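Local coordinates for protein lyase/mutase (PDB 4LSB) that is a lyase/mutase-type protein that folds as a TIM barrel and binds a magnesium ion, at residues A94-G99 with A108-L113; L113-G118 with F157-T162; G122-A127 with V142-A147; L54-A59 with D79-L84. All blocks are in the same frame, centred on the assembly; numbering follows the deposited sequence.

Interaction 1 of 4, residues A94-G99 with A108-L113; sequences ADLENG and AETIRL. With MG (magnesium ion), chain E.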
# COMPACT_ATOMS: atom_id res chain seq x y z
N ALA B 94 -10.14 -10.64 -11.49
CA ALA B 94 -8.78 -10.25 -11.80
C ALA B 94 -8.65 -9.47 -13.07
O ALA B 94 -9.10 -9.86 -14.11
CB ALA B 94 -7.94 -11.51 -11.91
N ASP B 95 -7.94 -8.37 -12.98
CA ASP B 95 -7.51 -7.62 -14.14
C ASP B 95 -6.34 -8.41 -14.76
O ASP B 95 -5.31 -8.53 -14.12
CB ASP B 95 -7.06 -6.27 -13.65
CG ASP B 95 -6.52 -5.38 -14.74
OD1 ASP B 95 -6.47 -5.78 -15.93
OD2 ASP B 95 -6.22 -4.25 -14.34
N LEU B 96 -6.56 -8.95 -15.96
CA LEU B 96 -5.58 -9.83 -16.65
C LEU B 96 -5.10 -9.18 -17.92
O LEU B 96 -4.72 -9.86 -18.89
CB LEU B 96 -6.22 -11.16 -16.95
CG LEU B 96 -6.69 -11.87 -15.72
CD1 LEU B 96 -7.54 -13.07 -16.10
CD2 LEU B 96 -5.51 -12.20 -14.81
N GLU B 97 -5.13 -7.86 -17.90
CA GLU B 97 -4.59 -7.03 -18.98
C GLU B 97 -5.12 -7.57 -20.32
O GLU B 97 -6.32 -7.86 -20.44
CB GLU B 97 -3.05 -7.09 -18.95
CG GLU B 97 -2.43 -6.86 -17.58
CD GLU B 97 -2.12 -5.40 -17.35
OE1 GLU B 97 -0.92 -5.05 -17.25
OE2 GLU B 97 -3.08 -4.64 -17.29
N ASN B 98 -4.23 -7.77 -21.29
CA ASN B 98 -4.62 -8.36 -22.60
C ASN B 98 -4.43 -9.89 -22.64
O ASN B 98 -4.35 -10.48 -23.72
CB ASN B 98 -3.80 -7.67 -23.70
CG ASN B 98 -2.35 -8.09 -23.68
OD1 ASN B 98 -1.77 -8.36 -22.60
ND2 ASN B 98 -1.75 -8.18 -24.85
N GLY B 99 -4.37 -10.53 -21.46
CA GLY B 99 -4.07 -11.98 -21.36
C GLY B 99 -2.56 -12.28 -21.39
O GLY B 99 -2.17 -13.46 -21.42
N ALA B 108 -6.07 -18.01 -23.16
CA ALA B 108 -6.69 -19.17 -22.51
C ALA B 108 -5.87 -19.67 -21.31
O ALA B 108 -6.42 -19.92 -20.26
CB ALA B 108 -6.89 -20.30 -23.50
N GLU B 109 -4.56 -19.80 -21.47
CA GLU B 109 -3.71 -20.22 -20.36
C GLU B 109 -3.78 -19.22 -19.21
O GLU B 109 -3.88 -19.59 -18.05
CB GLU B 109 -2.27 -20.38 -20.83
CG GLU B 109 -1.30 -20.80 -19.74
CD GLU B 109 -1.50 -22.22 -19.21
OE1 GLU B 109 -2.40 -22.96 -19.69
OE2 GLU B 109 -0.75 -22.61 -18.28
N THR B 110 -3.77 -17.93 -19.54
CA THR B 110 -3.90 -16.91 -18.50
C THR B 110 -5.19 -17.08 -17.68
O THR B 110 -5.20 -16.98 -16.42
CB THR B 110 -3.79 -15.51 -19.12
OG1 THR B 110 -2.46 -15.31 -19.60
CG2 THR B 110 -4.07 -14.45 -18.09
N ILE B 111 -6.31 -17.34 -18.35
CA ILE B 111 -7.56 -17.60 -17.64
C ILE B 111 -7.42 -18.82 -16.70
O ILE B 111 -7.83 -18.77 -15.53
CB ILE B 111 -8.75 -17.86 -18.60
CG1 ILE B 111 -9.10 -16.60 -19.40
CG2 ILE B 111 -9.97 -18.39 -17.83
CD1 ILE B 111 -9.50 -15.40 -18.54
N ARG B 112 -6.85 -19.91 -17.18
CA ARG B 112 -6.68 -21.11 -16.31
C ARG B 112 -5.83 -20.82 -15.11
O ARG B 112 -6.13 -21.25 -14.01
CB ARG B 112 -6.03 -22.26 -17.06
CG ARG B 112 -6.83 -22.86 -18.17
CD ARG B 112 -6.20 -24.20 -18.58
NE ARG B 112 -5.13 -23.95 -19.57
CZ ARG B 112 -5.35 -23.69 -20.86
NH1 ARG B 112 -6.60 -23.70 -21.33
NH2 ARG B 112 -4.32 -23.44 -21.68
N LEU B 113 -4.72 -20.12 -15.34
CA LEU B 113 -3.82 -19.75 -14.25
C LEU B 113 -4.47 -18.80 -13.23
O LEU B 113 -4.21 -18.87 -12.04
CB LEU B 113 -2.54 -19.11 -14.81
CG LEU B 113 -1.63 -20.11 -15.56
CD1 LEU B 113 -0.57 -19.35 -16.33
CD2 LEU B 113 -1.04 -21.16 -14.62
MG MG E . -3.60 -2.62 -17.14
O HOH W 1 -5.85 -3.49 -17.31
O HOH W 2 -3.64 -2.49 -19.32
O HOH W 3 -4.40 -0.80 -16.76
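T110 on helix 104-116 reaches across to G99 and L96 in the loop that leaves strand 92-95, inside one beta-alpha-beta unit of the TIM-type barrel. Its CB lies 3.5 Å from the carbonyl oxygen of G99. From there the side chain forks. The methyl CG2, anti to the backbone N (chi1 of OG1 -68°), rests 4.1 Å from L96 CB. The hydroxyl OG1 donates to the carbonyl O of G99 over a short 2.6 Å, approaching from above the carbonyl plane, 45° out of it, off any lone pair. R74 NH1 donates to OG1, and T106 O, one turn back in the helix, can at most share the hydroxyl's single proton with G99 O. Threonine suits this place because its hydroxyl serves the polar loop and its methyl the apolar layer.

That layer continues where L96 meets I111, their side chains crossing at about a right angle with CD1 of L96 3.9 Å from CD1 of I111. Although I111 starts out pointing away from the loop, its long delta branch bends back to make this touch. The loop opens with a type II' turn from L96 to G99, closed by the bond from G99 N to L96 O, and the positive phi of G99 suits a residue without a side chain.

On the other side of the turn lies the metal site. D95 OD1 accepts from E97 N in an Asx turn and receives a hydrogen bond from a water bound to the magnesium ion. E97 reaches that ion directly, its OE2 binding the magnesium at 2.1 Å.

Interaction 2 of 4, residues L113-G118 with F157-T162; sequences LAAEAG and FPFTLT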
# COMPACT_ATOMS: atom_id res chain seq x y z
N LEU B 113 -4.72 -20.12 -15.34
CA LEU B 113 -3.82 -19.75 -14.25
C LEU B 113 -4.47 -18.80 -13.23
O LEU B 113 -4.21 -18.87 -12.04
CB LEU B 113 -2.54 -19.11 -14.81
CG LEU B 113 -1.63 -20.11 -15.56
CD1 LEU B 113 -0.57 -19.35 -16.33
CD2 LEU B 113 -1.04 -21.16 -14.62
N ALA B 114 -5.30 -17.89 -13.72
CA ALA B 114 -5.94 -16.92 -12.83
C ALA B 114 -6.92 -17.67 -11.96
O ALA B 114 -7.01 -17.42 -10.78
CB ALA B 114 -6.63 -15.83 -13.61
N ALA B 115 -7.63 -18.64 -12.54
CA ALA B 115 -8.54 -19.45 -11.74
C ALA B 115 -7.79 -20.27 -10.71
O ALA B 115 -8.19 -20.35 -9.55
CB ALA B 115 -9.41 -20.34 -12.64
N GLU B 116 -6.65 -20.83 -11.12
CA GLU B 116 -5.85 -21.64 -10.24
C GLU B 116 -5.40 -20.77 -9.06
O GLU B 116 -5.40 -21.24 -7.92
CB GLU B 116 -4.69 -22.22 -11.04
CG GLU B 116 -3.85 -23.28 -10.38
CD GLU B 116 -2.83 -23.85 -11.38
OE1 GLU B 116 -3.09 -24.96 -11.94
OE2 GLU B 116 -1.79 -23.18 -11.67
N ALA B 117 -5.10 -19.49 -9.31
CA ALA B 117 -4.75 -18.54 -8.25
C ALA B 117 -5.89 -18.12 -7.36
O ALA B 117 -5.67 -17.45 -6.34
CB ALA B 117 -4.08 -17.31 -8.83
N GLY B 118 -7.12 -18.49 -7.72
CA GLY B 118 -8.27 -18.31 -6.89
C GLY B 118 -9.31 -17.32 -7.35
O GLY B 118 -10.35 -17.15 -6.70
N PHE B 157 -16.63 -24.40 -12.00
CA PHE B 157 -17.48 -23.39 -11.35
C PHE B 157 -17.65 -22.28 -12.35
O PHE B 157 -16.92 -22.23 -13.34
CB PHE B 157 -16.84 -22.85 -10.07
CG PHE B 157 -15.43 -22.40 -10.25
CD1 PHE B 157 -15.13 -21.15 -10.80
CD2 PHE B 157 -14.40 -23.23 -9.89
CE1 PHE B 157 -13.82 -20.76 -10.98
CE2 PHE B 157 -13.10 -22.84 -10.06
CZ PHE B 157 -12.80 -21.60 -10.61
N PRO B 158 -18.66 -21.41 -12.14
CA PRO B 158 -18.89 -20.38 -13.14
C PRO B 158 -17.84 -19.26 -13.04
O PRO B 158 -17.71 -18.59 -12.02
CB PRO B 158 -20.28 -19.84 -12.80
CG PRO B 158 -20.65 -20.39 -11.47
CD PRO B 158 -19.74 -21.54 -11.16
N PHE B 159 -17.08 -19.08 -14.09
CA PHE B 159 -16.05 -18.03 -14.13
C PHE B 159 -16.64 -16.86 -14.90
O PHE B 159 -17.15 -17.05 -16.02
CB PHE B 159 -14.77 -18.54 -14.77
CG PHE B 159 -13.64 -17.52 -14.82
CD1 PHE B 159 -13.58 -16.55 -15.80
CD2 PHE B 159 -12.62 -17.58 -13.88
CE1 PHE B 159 -12.54 -15.66 -15.83
CE2 PHE B 159 -11.60 -16.68 -13.90
CZ PHE B 159 -11.56 -15.71 -14.88
N THR B 160 -16.67 -15.69 -14.27
CA THR B 160 -17.29 -14.51 -14.88
C THR B 160 -16.26 -13.74 -15.67
O THR B 160 -15.38 -13.07 -15.09
CB THR B 160 -17.92 -13.59 -13.84
OG1 THR B 160 -18.96 -14.31 -13.18
CG2 THR B 160 -18.49 -12.35 -14.51
N LEU B 161 -16.32 -13.93 -17.00
CA LEU B 161 -15.41 -13.29 -17.94
C LEU B 161 -15.88 -11.91 -18.37
O LEU B 161 -16.94 -11.75 -18.94
CB LEU B 161 -15.11 -14.13 -19.19
CG LEU B 161 -14.13 -13.47 -20.18
CD1 LEU B 161 -12.69 -13.48 -19.72
CD2 LEU B 161 -14.20 -14.13 -21.56
N THR B 162 -15.04 -10.91 -18.08
CA THR B 162 -15.27 -9.55 -18.56
C THR B 162 -14.41 -9.32 -19.81
O THR B 162 -13.19 -9.48 -19.77
CB THR B 162 -14.94 -8.51 -17.48
OG1 THR B 162 -15.73 -8.72 -16.32
CG2 THR B 162 -15.21 -7.10 -17.99
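The end of helix 104-116 meets the loop leading into strand 160-164 here, in the outer layer of a TIM-type barrel where helices cover the parallel strands. A single methyl group carries the contact: A115 CB, pointing from the last turn of the helix toward two aromatic side chains, F157 and F159.

The two phenylalanines receive it differently. F157 presents its far end, with CZ 4.1 Å from A115 CB and the methyl lying at the ring edge, near the ring plane. Its CG sits between the backbone N and the carbonyl carbon (chi1 50°), a torsion that points the ring end-on at A115. F159 takes another course: CG is anti to the backbone N, chi1 -179°, and the methyl CB of A115 sits obliquely to its ring, 4.4 Å from CD2. Alanine suits this place because its short side chain lets the helix come close to both rings while still offering an apolar surface, and the rings supply the bulk that fills the distance between the backbones, whose nearest CA atoms, of A115 and F159, are 8.0 Å apart. No hydrogen bond joins the segments, so dispersion and the burial of apolar surface account for the contact.

Around this point, F157 also touches Q15 and A19 of helix 14-25, while L155 adds to the cover of A115. The helix finishes in a Schellman motif at G118, whose phi of 113° is easily taken by glycine. A115 contributes to that finish as well as to the packing: G118 N donates to the carbonyl O of A115 over 2.8 Å.

Interaction 3 of 4, residues G122-A127 with V142-A147; sequences GSIEDA and VERIAA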
# COMPACT_ATOMS: atom_id res chain seq x y z
N GLY B 122 -12.47 -12.57 -14.34
CA GLY B 122 -11.38 -11.68 -14.81
C GLY B 122 -11.66 -11.03 -16.14
O GLY B 122 -12.58 -11.44 -16.82
N SER B 123 -10.83 -10.03 -16.49
CA SER B 123 -10.95 -9.22 -17.69
C SER B 123 -9.83 -9.46 -18.70
O SER B 123 -8.65 -9.53 -18.34
CB SER B 123 -10.94 -7.71 -17.36
OG SER B 123 -9.76 -7.24 -16.70
N ILE B 124 -10.21 -9.51 -19.96
CA ILE B 124 -9.27 -9.59 -21.08
C ILE B 124 -9.56 -8.42 -21.98
O ILE B 124 -10.66 -8.30 -22.51
CB ILE B 124 -9.39 -10.91 -21.87
CG1 ILE B 124 -9.04 -12.11 -21.00
CG2 ILE B 124 -8.45 -10.92 -23.07
CD1 ILE B 124 -7.61 -12.19 -20.47
N GLU B 125 -8.55 -7.59 -22.17
CA GLU B 125 -8.72 -6.42 -23.00
C GLU B 125 -8.15 -6.57 -24.39
O GLU B 125 -7.30 -7.45 -24.65
CB GLU B 125 -8.15 -5.19 -22.31
CG GLU B 125 -6.67 -5.21 -22.11
CD GLU B 125 -6.19 -4.30 -20.97
OE1 GLU B 125 -6.79 -4.21 -19.87
OE2 GLU B 125 -5.14 -3.69 -21.20
N ASP B 126 -8.59 -5.70 -25.30
CA ASP B 126 -8.12 -5.73 -26.72
C ASP B 126 -7.06 -4.68 -27.08
O ASP B 126 -6.98 -4.23 -28.21
CB ASP B 126 -9.34 -5.65 -27.66
CG ASP B 126 -10.19 -4.38 -27.44
OD1 ASP B 126 -9.71 -3.53 -26.70
OD2 ASP B 126 -11.29 -4.25 -28.01
N ALA B 127 -6.27 -4.26 -26.10
CA ALA B 127 -5.16 -3.38 -26.33
C ALA B 127 -3.93 -4.23 -26.56
O ALA B 127 -3.62 -5.11 -25.76
CB ALA B 127 -4.92 -2.44 -25.16
N VAL B 142 -12.00 -11.10 -31.21
CA VAL B 142 -13.04 -12.09 -30.96
C VAL B 142 -12.46 -13.48 -30.79
O VAL B 142 -12.89 -14.21 -29.91
CB VAL B 142 -14.06 -12.10 -32.12
CG1 VAL B 142 -15.09 -13.18 -31.91
CG2 VAL B 142 -14.78 -10.76 -32.23
N GLU B 143 -11.51 -13.89 -31.64
CA GLU B 143 -10.90 -15.22 -31.45
C GLU B 143 -10.25 -15.35 -30.08
O GLU B 143 -10.33 -16.41 -29.40
CB GLU B 143 -9.81 -15.47 -32.49
CG GLU B 143 -10.11 -16.57 -33.47
CD GLU B 143 -8.86 -16.95 -34.28
OE1 GLU B 143 -8.64 -18.17 -34.48
OE2 GLU B 143 -8.11 -16.03 -34.69
N ARG B 144 -9.59 -14.26 -29.69
CA ARG B 144 -9.02 -14.15 -28.34
C ARG B 144 -10.07 -14.36 -27.24
O ARG B 144 -9.88 -15.16 -26.33
CB ARG B 144 -8.30 -12.82 -28.14
CG ARG B 144 -6.94 -12.72 -28.83
CD ARG B 144 -6.55 -11.27 -29.00
NE ARG B 144 -6.64 -10.52 -27.74
CZ ARG B 144 -5.71 -10.53 -26.79
NH1 ARG B 144 -4.57 -11.24 -26.93
NH2 ARG B 144 -5.89 -9.80 -25.72
N ILE B 145 -11.16 -13.61 -27.29
CA ILE B 145 -12.22 -13.76 -26.26
C ILE B 145 -12.85 -15.16 -26.33
O ILE B 145 -13.15 -15.77 -25.31
CB ILE B 145 -13.31 -12.67 -26.42
CG1 ILE B 145 -12.74 -11.31 -26.08
CG2 ILE B 145 -14.54 -12.98 -25.54
CD1 ILE B 145 -12.17 -11.16 -24.68
N ALA B 146 -12.99 -15.70 -27.52
CA ALA B 146 -13.53 -17.05 -27.67
C ALA B 146 -12.67 -18.12 -26.93
O ALA B 146 -13.19 -19.06 -26.31
CB ALA B 146 -13.64 -17.40 -29.13
N ALA B 147 -11.37 -17.94 -26.97
CA ALA B 147 -10.44 -18.83 -26.29
C ALA B 147 -10.54 -18.64 -24.79
O ALA B 147 -10.43 -19.60 -24.02
CB ALA B 147 -9.00 -18.57 -26.78
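Apolar contact joins I124 of strand 121-125 to I145 of helix 138-153, the strand and helix of a beta-alpha-beta unit in the TIM-type barrel. The delta methyl of I145 lies 4.0 Å from I124 CB, and the two side chains slide past each other in opposite directions. Beta-branching suits I124 to extended backbone, while I145, with CG1 anti to the carbonyl carbon, offers a delta methyl that reaches the sheet.

The polar contact comes from R144. Its chain bends at chi3 (52°) and carries the guanidinium to the backbone of E125, where R144 NH2 donates to the carbonyl O at 2.9 Å, nearly in line with the C=O bond and close to the guanidinium plane. The bond is bent at the hydrogen (137°), consistent with NH2 also donating to N98 O, its stronger partner. NH1 donates to G101 O and D102 O, and Y136 makes a cation-pi contact, so one arginine ties several backbone carbonyls together.

Strand 122-125 and helix 142-147 run nearly antiparallel, at 160°, their axes 9.6 Å apart at closest approach. I124 also packs on V107 and I111 of helix 104-116, while I145 reaches A163 of strand 160-164 and Y185 of helix 175-187.

Interaction 4 of 4, residues L54-A59 with D79-L84; sequences LATTSA and DHIADL. With MG (magnesium ion), chain E.
A chi1 of 65° sets T56 OG1 between its backbone N and carbonyl carbon and turns the methyl CG2 beside the N, where it faces helix 74-88. This threonine follows strand 54-55 of the TIM-type barrel and is the centre of the contact with that helix. CG2 meets CD2 of L84 at 4.1 Å, the side chains crossing at a slant, and lies 4.4 Å from CG1 of I81. T56 OG1 bonds to D95 N on the neighbouring strand, so the residue gives its methyl to the helix and its hydroxyl to the sheet.

H80, with CG anti to the backbone N (chi1 180°), extends its ring toward the loop, CD2 coming obliquely within 4.3 Å of T56 CB. A water lies at the ring edge, in its plane, hydrogen-bonded to H80 NE2 at 2.7 Å and accepting from T57 N. Histidine suits this position because it packs against T56 through carbon while holding the water through nitrogen.

The loop then passes into helix 58-64. T57 is the N-cap, its OG1 bonding to G60 N. S58 points away from helix 74-88 and toward the metal site, where its short side chain brings a hydroxyl within ligand distance. D95 OD2 also hydrogen-bonds to this hydroxyl, and S58 OG itself binds the magnesium ion at 2.4 Å.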
# COMPACT_ATOMS: atom_id res chain seq x y z
N LEU B 54 -14.30 -8.07 -4.90
CA LEU B 54 -13.15 -7.16 -5.12
C LEU B 54 -12.61 -7.38 -6.53
O LEU B 54 -12.73 -8.47 -7.08
CB LEU B 54 -12.02 -7.47 -4.08
CG LEU B 54 -12.47 -7.48 -2.62
CD1 LEU B 54 -11.34 -7.98 -1.74
CD2 LEU B 54 -12.87 -6.11 -2.18
N ALA B 55 -11.98 -6.34 -7.10
CA ALA B 55 -11.30 -6.45 -8.36
C ALA B 55 -9.87 -5.96 -8.20
O ALA B 55 -9.58 -4.92 -7.58
CB ALA B 55 -12.01 -5.63 -9.43
N THR B 56 -8.95 -6.67 -8.81
CA THR B 56 -7.56 -6.22 -8.77
C THR B 56 -7.43 -5.06 -9.74
O THR B 56 -8.35 -4.79 -10.55
CB THR B 56 -6.58 -7.34 -9.08
OG1 THR B 56 -6.77 -7.76 -10.41
CG2 THR B 56 -6.77 -8.53 -8.14
N THR B 57 -6.36 -4.29 -9.57
CA THR B 57 -6.08 -3.11 -10.38
C THR B 57 -4.61 -3.19 -10.75
O THR B 57 -3.74 -3.08 -9.90
CB THR B 57 -6.41 -1.79 -9.65
OG1 THR B 57 -5.80 -0.68 -10.31
CG2 THR B 57 -5.98 -1.81 -8.19
N SER B 58 -4.34 -3.48 -12.01
CA SER B 58 -2.97 -3.48 -12.50
C SER B 58 -2.30 -2.10 -12.24
O SER B 58 -1.10 -2.03 -11.97
CB SER B 58 -2.96 -3.81 -14.02
OG SER B 58 -3.69 -2.80 -14.74
N ALA B 59 -3.07 -1.02 -12.26
CA ALA B 59 -2.52 0.31 -12.01
C ALA B 59 -2.15 0.55 -10.55
O ALA B 59 -1.06 1.08 -10.26
CB ALA B 59 -3.51 1.39 -12.40
N ASP B 79 0.55 -14.19 -8.36
CA ASP B 79 0.84 -14.11 -6.95
C ASP B 79 -0.08 -13.09 -6.25
O ASP B 79 -0.58 -13.36 -5.15
CB ASP B 79 2.32 -13.75 -6.68
CG ASP B 79 3.27 -14.90 -7.00
OD1 ASP B 79 2.86 -16.07 -6.96
OD2 ASP B 79 4.44 -14.61 -7.30
N HIS B 80 -0.26 -11.94 -6.90
CA HIS B 80 -1.06 -10.81 -6.37
C HIS B 80 -2.52 -11.25 -6.23
O HIS B 80 -3.17 -11.05 -5.19
CB HIS B 80 -0.90 -9.60 -7.30
CG HIS B 80 -1.67 -8.37 -6.88
ND1 HIS B 80 -1.48 -7.73 -5.68
CD2 HIS B 80 -2.60 -7.64 -7.55
CE1 HIS B 80 -2.28 -6.67 -5.61
NE2 HIS B 80 -2.95 -6.58 -6.74
N ILE B 81 -3.05 -11.89 -7.26
CA ILE B 81 -4.41 -12.42 -7.17
C ILE B 81 -4.54 -13.33 -5.97
O ILE B 81 -5.48 -13.18 -5.16
CB ILE B 81 -4.78 -13.21 -8.42
CG1 ILE B 81 -4.93 -12.28 -9.60
CG2 ILE B 81 -6.06 -13.98 -8.16
CD1 ILE B 81 -4.93 -13.04 -10.93
N ALA B 82 -3.63 -14.30 -5.82
CA ALA B 82 -3.70 -15.21 -4.67
C ALA B 82 -3.64 -14.46 -3.31
O ALA B 82 -4.29 -14.88 -2.32
CB ALA B 82 -2.58 -16.26 -4.75
N ASP B 83 -2.85 -13.41 -3.26
CA ASP B 83 -2.71 -12.63 -2.02
C ASP B 83 -4.05 -11.98 -1.69
O ASP B 83 -4.43 -11.95 -0.55
CB ASP B 83 -1.70 -11.47 -2.15
CG ASP B 83 -0.26 -11.92 -2.03
OD1 ASP B 83 0.00 -13.07 -1.60
OD2 ASP B 83 0.61 -11.11 -2.42
N LEU B 84 -4.71 -11.39 -2.69
CA LEU B 84 -5.95 -10.69 -2.41
C LEU B 84 -7.17 -11.65 -2.14
O LEU B 84 -8.08 -11.32 -1.40
CB LEU B 84 -6.21 -9.64 -3.47
CG LEU B 84 -5.56 -8.26 -3.18
CD1 LEU B 84 -4.08 -8.29 -2.83
CD2 LEU B 84 -5.84 -7.35 -4.36
MG MG E . -3.60 -2.62 -17.14
O HOH W 4 -4.97 -4.95 -7.28
O HOH W 2 -3.64 -2.49 -19.32
O HOH W 1 -5.85 -3.49 -17.31
O HOH W 3 -4.40 -0.80 -16.76

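Along the chain interaction 4 comes first, then interaction 1, while interaction 3 falls between the two segments of interaction 2. All four pair a helix with a strand, or the loop beside one, of the same parallel sheet. Interactions 1 and 2 share L113 and helix 104-116, with centres 9 Å apart; interaction 3 is equally near interaction 1, their strands 121-125 and 92-95 being neighbours in the sheet. Interactions 3 and 4 are the most distant pair, centres 19 Å apart and not touching. Interactions 1 and 4 each supply one magnesium ligand from just beyond neighbouring strands 92-95 and 54-55, so the metal site joins two successive units of the barrel.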